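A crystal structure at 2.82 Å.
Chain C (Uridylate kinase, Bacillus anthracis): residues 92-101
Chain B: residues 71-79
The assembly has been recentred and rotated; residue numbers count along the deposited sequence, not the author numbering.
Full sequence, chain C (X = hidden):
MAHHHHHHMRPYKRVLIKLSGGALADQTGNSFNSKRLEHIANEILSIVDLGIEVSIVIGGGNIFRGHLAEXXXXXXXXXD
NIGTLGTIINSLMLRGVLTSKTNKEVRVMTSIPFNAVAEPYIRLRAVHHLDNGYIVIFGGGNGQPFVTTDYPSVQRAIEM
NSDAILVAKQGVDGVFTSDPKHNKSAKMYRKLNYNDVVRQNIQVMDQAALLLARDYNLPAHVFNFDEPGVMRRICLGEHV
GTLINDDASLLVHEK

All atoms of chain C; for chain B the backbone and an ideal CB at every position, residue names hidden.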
# COMPACT_ATOMS: atom_id res chain seq x y z
N LEU C 92 -5.94 14.89 -14.56
CA LEU C 92 -6.60 15.64 -13.49
C LEU C 92 -7.14 16.98 -13.98
O LEU C 92 -8.26 17.36 -13.63
CB LEU C 92 -5.62 15.90 -12.36
CG LEU C 92 -5.73 14.96 -11.17
CD1 LEU C 92 -6.45 13.66 -11.53
CD2 LEU C 92 -4.34 14.69 -10.66
N MET C 93 -6.33 17.71 -14.74
CA MET C 93 -6.78 18.95 -15.37
C MET C 93 -8.03 18.68 -16.21
O MET C 93 -9.13 19.05 -15.82
CB MET C 93 -5.67 19.53 -16.24
CG MET C 93 -4.95 20.69 -15.56
SD MET C 93 -5.97 22.19 -15.17
CE MET C 93 -6.83 22.34 -16.69
N LEU C 94 -7.86 17.98 -17.33
CA LEU C 94 -8.96 17.56 -18.20
C LEU C 94 -10.24 17.20 -17.46
O LEU C 94 -11.34 17.51 -17.92
CB LEU C 94 -8.50 16.33 -18.99
CG LEU C 94 -9.02 16.04 -20.40
CD1 LEU C 94 -9.72 14.69 -20.41
CD2 LEU C 94 -9.90 17.15 -20.93
N ARG C 95 -10.12 16.49 -16.34
CA ARG C 95 -11.31 16.16 -15.57
C ARG C 95 -11.98 17.44 -15.04
O ARG C 95 -13.19 17.57 -15.01
CB ARG C 95 -10.95 15.28 -14.40
CG ARG C 95 -12.17 14.72 -13.73
CD ARG C 95 -11.90 14.49 -12.26
NE ARG C 95 -12.36 15.65 -11.53
CZ ARG C 95 -11.56 16.62 -11.09
NH1 ARG C 95 -10.24 16.52 -11.22
NH2 ARG C 95 -12.11 17.68 -10.50
N GLY C 96 -11.17 18.40 -14.61
CA GLY C 96 -11.68 19.65 -14.11
C GLY C 96 -12.52 20.29 -15.19
O GLY C 96 -13.70 20.57 -15.00
N VAL C 97 -11.88 20.49 -16.33
CA VAL C 97 -12.52 21.09 -17.49
C VAL C 97 -13.77 20.32 -17.90
O VAL C 97 -14.77 20.92 -18.28
CB VAL C 97 -11.54 21.16 -18.68
CG1 VAL C 97 -12.19 21.86 -19.83
CG2 VAL C 97 -10.25 21.85 -18.29
N LEU C 98 -13.68 18.99 -17.91
CA LEU C 98 -14.81 18.16 -18.31
C LEU C 98 -16.01 18.31 -17.36
O LEU C 98 -17.15 18.50 -17.81
CB LEU C 98 -14.39 16.69 -18.42
CG LEU C 98 -14.35 16.02 -19.80
CD1 LEU C 98 -14.12 17.01 -20.94
CD2 LEU C 98 -13.28 14.95 -19.79
N THR C 99 -15.75 18.26 -16.06
CA THR C 99 -16.79 18.37 -15.05
C THR C 99 -17.56 19.69 -15.14
O THR C 99 -18.75 19.75 -14.88
CB THR C 99 -16.20 18.18 -13.67
OG1 THR C 99 -15.80 16.81 -13.52
CG2 THR C 99 -17.24 18.52 -12.60
N SER C 100 -16.85 20.75 -15.51
CA SER C 100 -17.45 22.07 -15.62
C SER C 100 -18.52 22.10 -16.71
O SER C 100 -19.48 22.85 -16.62
CB SER C 100 -16.38 23.13 -15.91
OG SER C 100 -15.89 23.06 -17.24
N LYS C 101 -18.36 21.25 -17.73
CA LYS C 101 -19.23 21.30 -18.88
C LYS C 101 -20.24 20.19 -18.99
O LYS C 101 -21.13 20.23 -19.84
CB LYS C 101 -18.38 21.34 -20.13
CG LYS C 101 -17.77 22.70 -20.33
CD LYS C 101 -16.38 22.54 -20.84
CE LYS C 101 -16.42 22.64 -22.35
NZ LYS C 101 -16.51 24.08 -22.76
N UNK B 71 -9.98 29.48 -13.25
CA UNK B 71 -10.59 29.59 -14.57
C UNK B 71 -11.65 28.53 -14.81
O UNK B 71 -12.64 28.78 -15.50
CB UNK B 71 -9.51 29.49 -15.65
N UNK B 72 -11.44 27.32 -14.29
CA UNK B 72 -12.36 26.22 -14.50
C UNK B 72 -13.00 25.78 -13.20
O UNK B 72 -13.58 24.69 -13.11
CB UNK B 72 -11.64 25.04 -15.16
N UNK B 73 -12.89 26.64 -12.19
CA UNK B 73 -13.49 26.40 -10.90
C UNK B 73 -13.24 25.01 -10.35
O UNK B 73 -14.16 24.35 -9.88
CB UNK B 73 -15.00 26.65 -10.99
N UNK B 74 -11.98 24.60 -10.33
CA UNK B 74 -11.61 23.33 -9.73
C UNK B 74 -11.54 23.53 -8.23
O UNK B 74 -10.97 24.51 -7.75
CB UNK B 74 -10.28 22.81 -10.28
N UNK B 75 -12.03 22.55 -7.47
CA UNK B 75 -11.94 22.64 -6.02
C UNK B 75 -10.52 22.88 -5.51
O UNK B 75 -9.59 22.16 -5.88
CB UNK B 75 -12.49 21.36 -5.40
N UNK B 76 -10.38 23.85 -4.61
CA UNK B 76 -9.10 24.20 -4.00
C UNK B 76 -8.29 23.00 -3.55
O UNK B 76 -7.08 22.96 -3.71
CB UNK B 76 -9.34 25.12 -2.80
N UNK B 77 -8.97 22.00 -2.99
CA UNK B 77 -8.29 20.79 -2.57
C UNK B 77 -7.80 19.99 -3.77
O UNK B 77 -6.80 19.28 -3.69
CB UNK B 77 -9.22 19.93 -1.71
N UNK B 78 -8.53 20.10 -4.89
CA UNK B 78 -8.17 19.39 -6.12
C UNK B 78 -7.02 20.08 -6.82
O UNK B 78 -6.14 19.43 -7.39
CB UNK B 78 -9.37 19.29 -7.06
N UNK B 79 -7.04 21.41 -6.81
CA UNK B 79 -5.96 22.16 -7.43
C UNK B 79 -4.66 21.88 -6.67
O UNK B 79 -3.60 21.71 -7.26
CB UNK B 79 -6.27 23.66 -7.45

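Chain C offers one flank of a helix, with Met93(C), Gly96(C), Val97(C) and Ser100(C) forming a largely apolar surface and the guanidinium of Arg95(C) at its side. Position 71 lies beyond its reach: the ideal CB finds nothing within 5.5 Å, so chain C sets no preference. The residue is Glu71(B), hydrogen-bonded elsewhere in the structure.

At position 72 the CA-to-CB bond points toward the helix, yet the ideal CB still stands 4.7 Å from Val97(C) CA, leaving room for something broad along Val97(C). Leucine, methionine, phenylalanine, tyrosine or tryptophan could all use it. It is Trp72(B), chi1 in m, and it gives up more area to the contact than any other residue of the two stretches. Val97(C) CG1 sits over one face of the indole, 3.7 Å from the centroid of the six-membered ring, a CH-pi contact. Met93(C) CE approaches Trp72(B) CD1 at 4.3 Å. At the ring edge, Ser100(C) OG is 3.9 Å from Trp72(B) CE3; that hydroxyl donates to its own helix, with Ser100(C) OG 2.6 Å from Val97(C) O.

At 73 the backbone turns with phi 48° and psi 50°, and chain C is not within reach of a CB. Positive phi favours glycine, with asparagine or aspartate as alternatives; the residue is Gly73(B).

Position 74 points sideways, but its ideal CB is 5.2 Å from Gly96(C) CA, where chain C has no side chain. A medium aliphatic, such as isoleucine, leucine, valine or methionine, would suit this gap beside Met93(C). Ile74(B), m then t, extends into it: Ile74(B) CG1 lies 4.0 Å from Gly96(C) CA, and Ile74(B) CD1 4.1 Å from Met93(C) SD. A CB on Gly96(C) would fall 2.7 Å from Ile74(B) CD1, so the fit depends on the bare glycine.

Position 75 directly precedes a helix and touches nothing of chain C. Aspartate, serine, threonine or asparagine suit an N-cap position; it is Asp75(B). Positions 76 and 77 are out of reach, leaving the choice to other surroundings: they are Arg76(B) and Val77(B).

Position 78 points toward chain C, its ideal CB 4.7 Å from Arg95(C) NH2. A positive charge so near invites glutamate or aspartate, while glutamine would offer a neutral acceptor. It is Glu78(B), whose carboxylate forms a salt bridge at the guanidinium edge. The modelled 2.2 Å between Glu78(B) OE1 and Arg95(C) NH2 is too short to be trusted.

Position 79 is again out of reach; a helix-compatible residue suffices: Ala79(B).

Chain B, residues 71-79: EWGIDRVEA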
# COMPACT_ATOMS: atom_id res chain seq x y z
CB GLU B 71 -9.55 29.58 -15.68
CG GLU B 71 -8.66 30.83 -15.74
CD GLU B 71 -7.48 30.67 -16.69
OE1 GLU B 71 -7.57 29.82 -17.60
OE2 GLU B 71 -6.43 31.34 -16.49
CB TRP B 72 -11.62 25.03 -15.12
CG TRP B 72 -10.90 25.35 -16.39
CD1 TRP B 72 -9.56 25.60 -16.52
CD2 TRP B 72 -11.45 25.38 -17.71
NE1 TRP B 72 -9.24 25.76 -17.86
CE2 TRP B 72 -10.39 25.67 -18.61
CE3 TRP B 72 -12.73 25.15 -18.24
CZ2 TRP B 72 -10.58 25.79 -20.00
CZ3 TRP B 72 -12.91 25.24 -19.63
CH2 TRP B 72 -11.84 25.55 -20.49
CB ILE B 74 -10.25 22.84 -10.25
CG1 ILE B 74 -10.30 22.53 -11.75
CG2 ILE B 74 -9.77 21.64 -9.46
CD1 ILE B 74 -8.93 22.22 -12.34
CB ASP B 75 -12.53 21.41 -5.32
CG ASP B 75 -12.90 21.69 -3.87
OD1 ASP B 75 -12.45 22.72 -3.32
OD2 ASP B 75 -13.71 20.93 -3.31
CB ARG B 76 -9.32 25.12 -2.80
CG ARG B 76 -8.11 25.33 -1.93
CD ARG B 76 -7.20 26.47 -2.42
NE ARG B 76 -5.80 26.15 -2.13
CZ ARG B 76 -4.95 26.94 -1.49
NH1 ARG B 76 -5.30 28.17 -1.11
NH2 ARG B 76 -3.71 26.52 -1.25
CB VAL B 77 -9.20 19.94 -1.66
CG1 VAL B 77 -8.41 18.78 -1.09
CG2 VAL B 77 -9.78 20.79 -0.56
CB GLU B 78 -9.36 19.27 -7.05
CG GLU B 78 -10.43 18.30 -6.57
CD GLU B 78 -11.70 18.38 -7.40
OE1 GLU B 78 -11.58 18.70 -8.60
OE2 GLU B 78 -12.80 18.24 -6.83
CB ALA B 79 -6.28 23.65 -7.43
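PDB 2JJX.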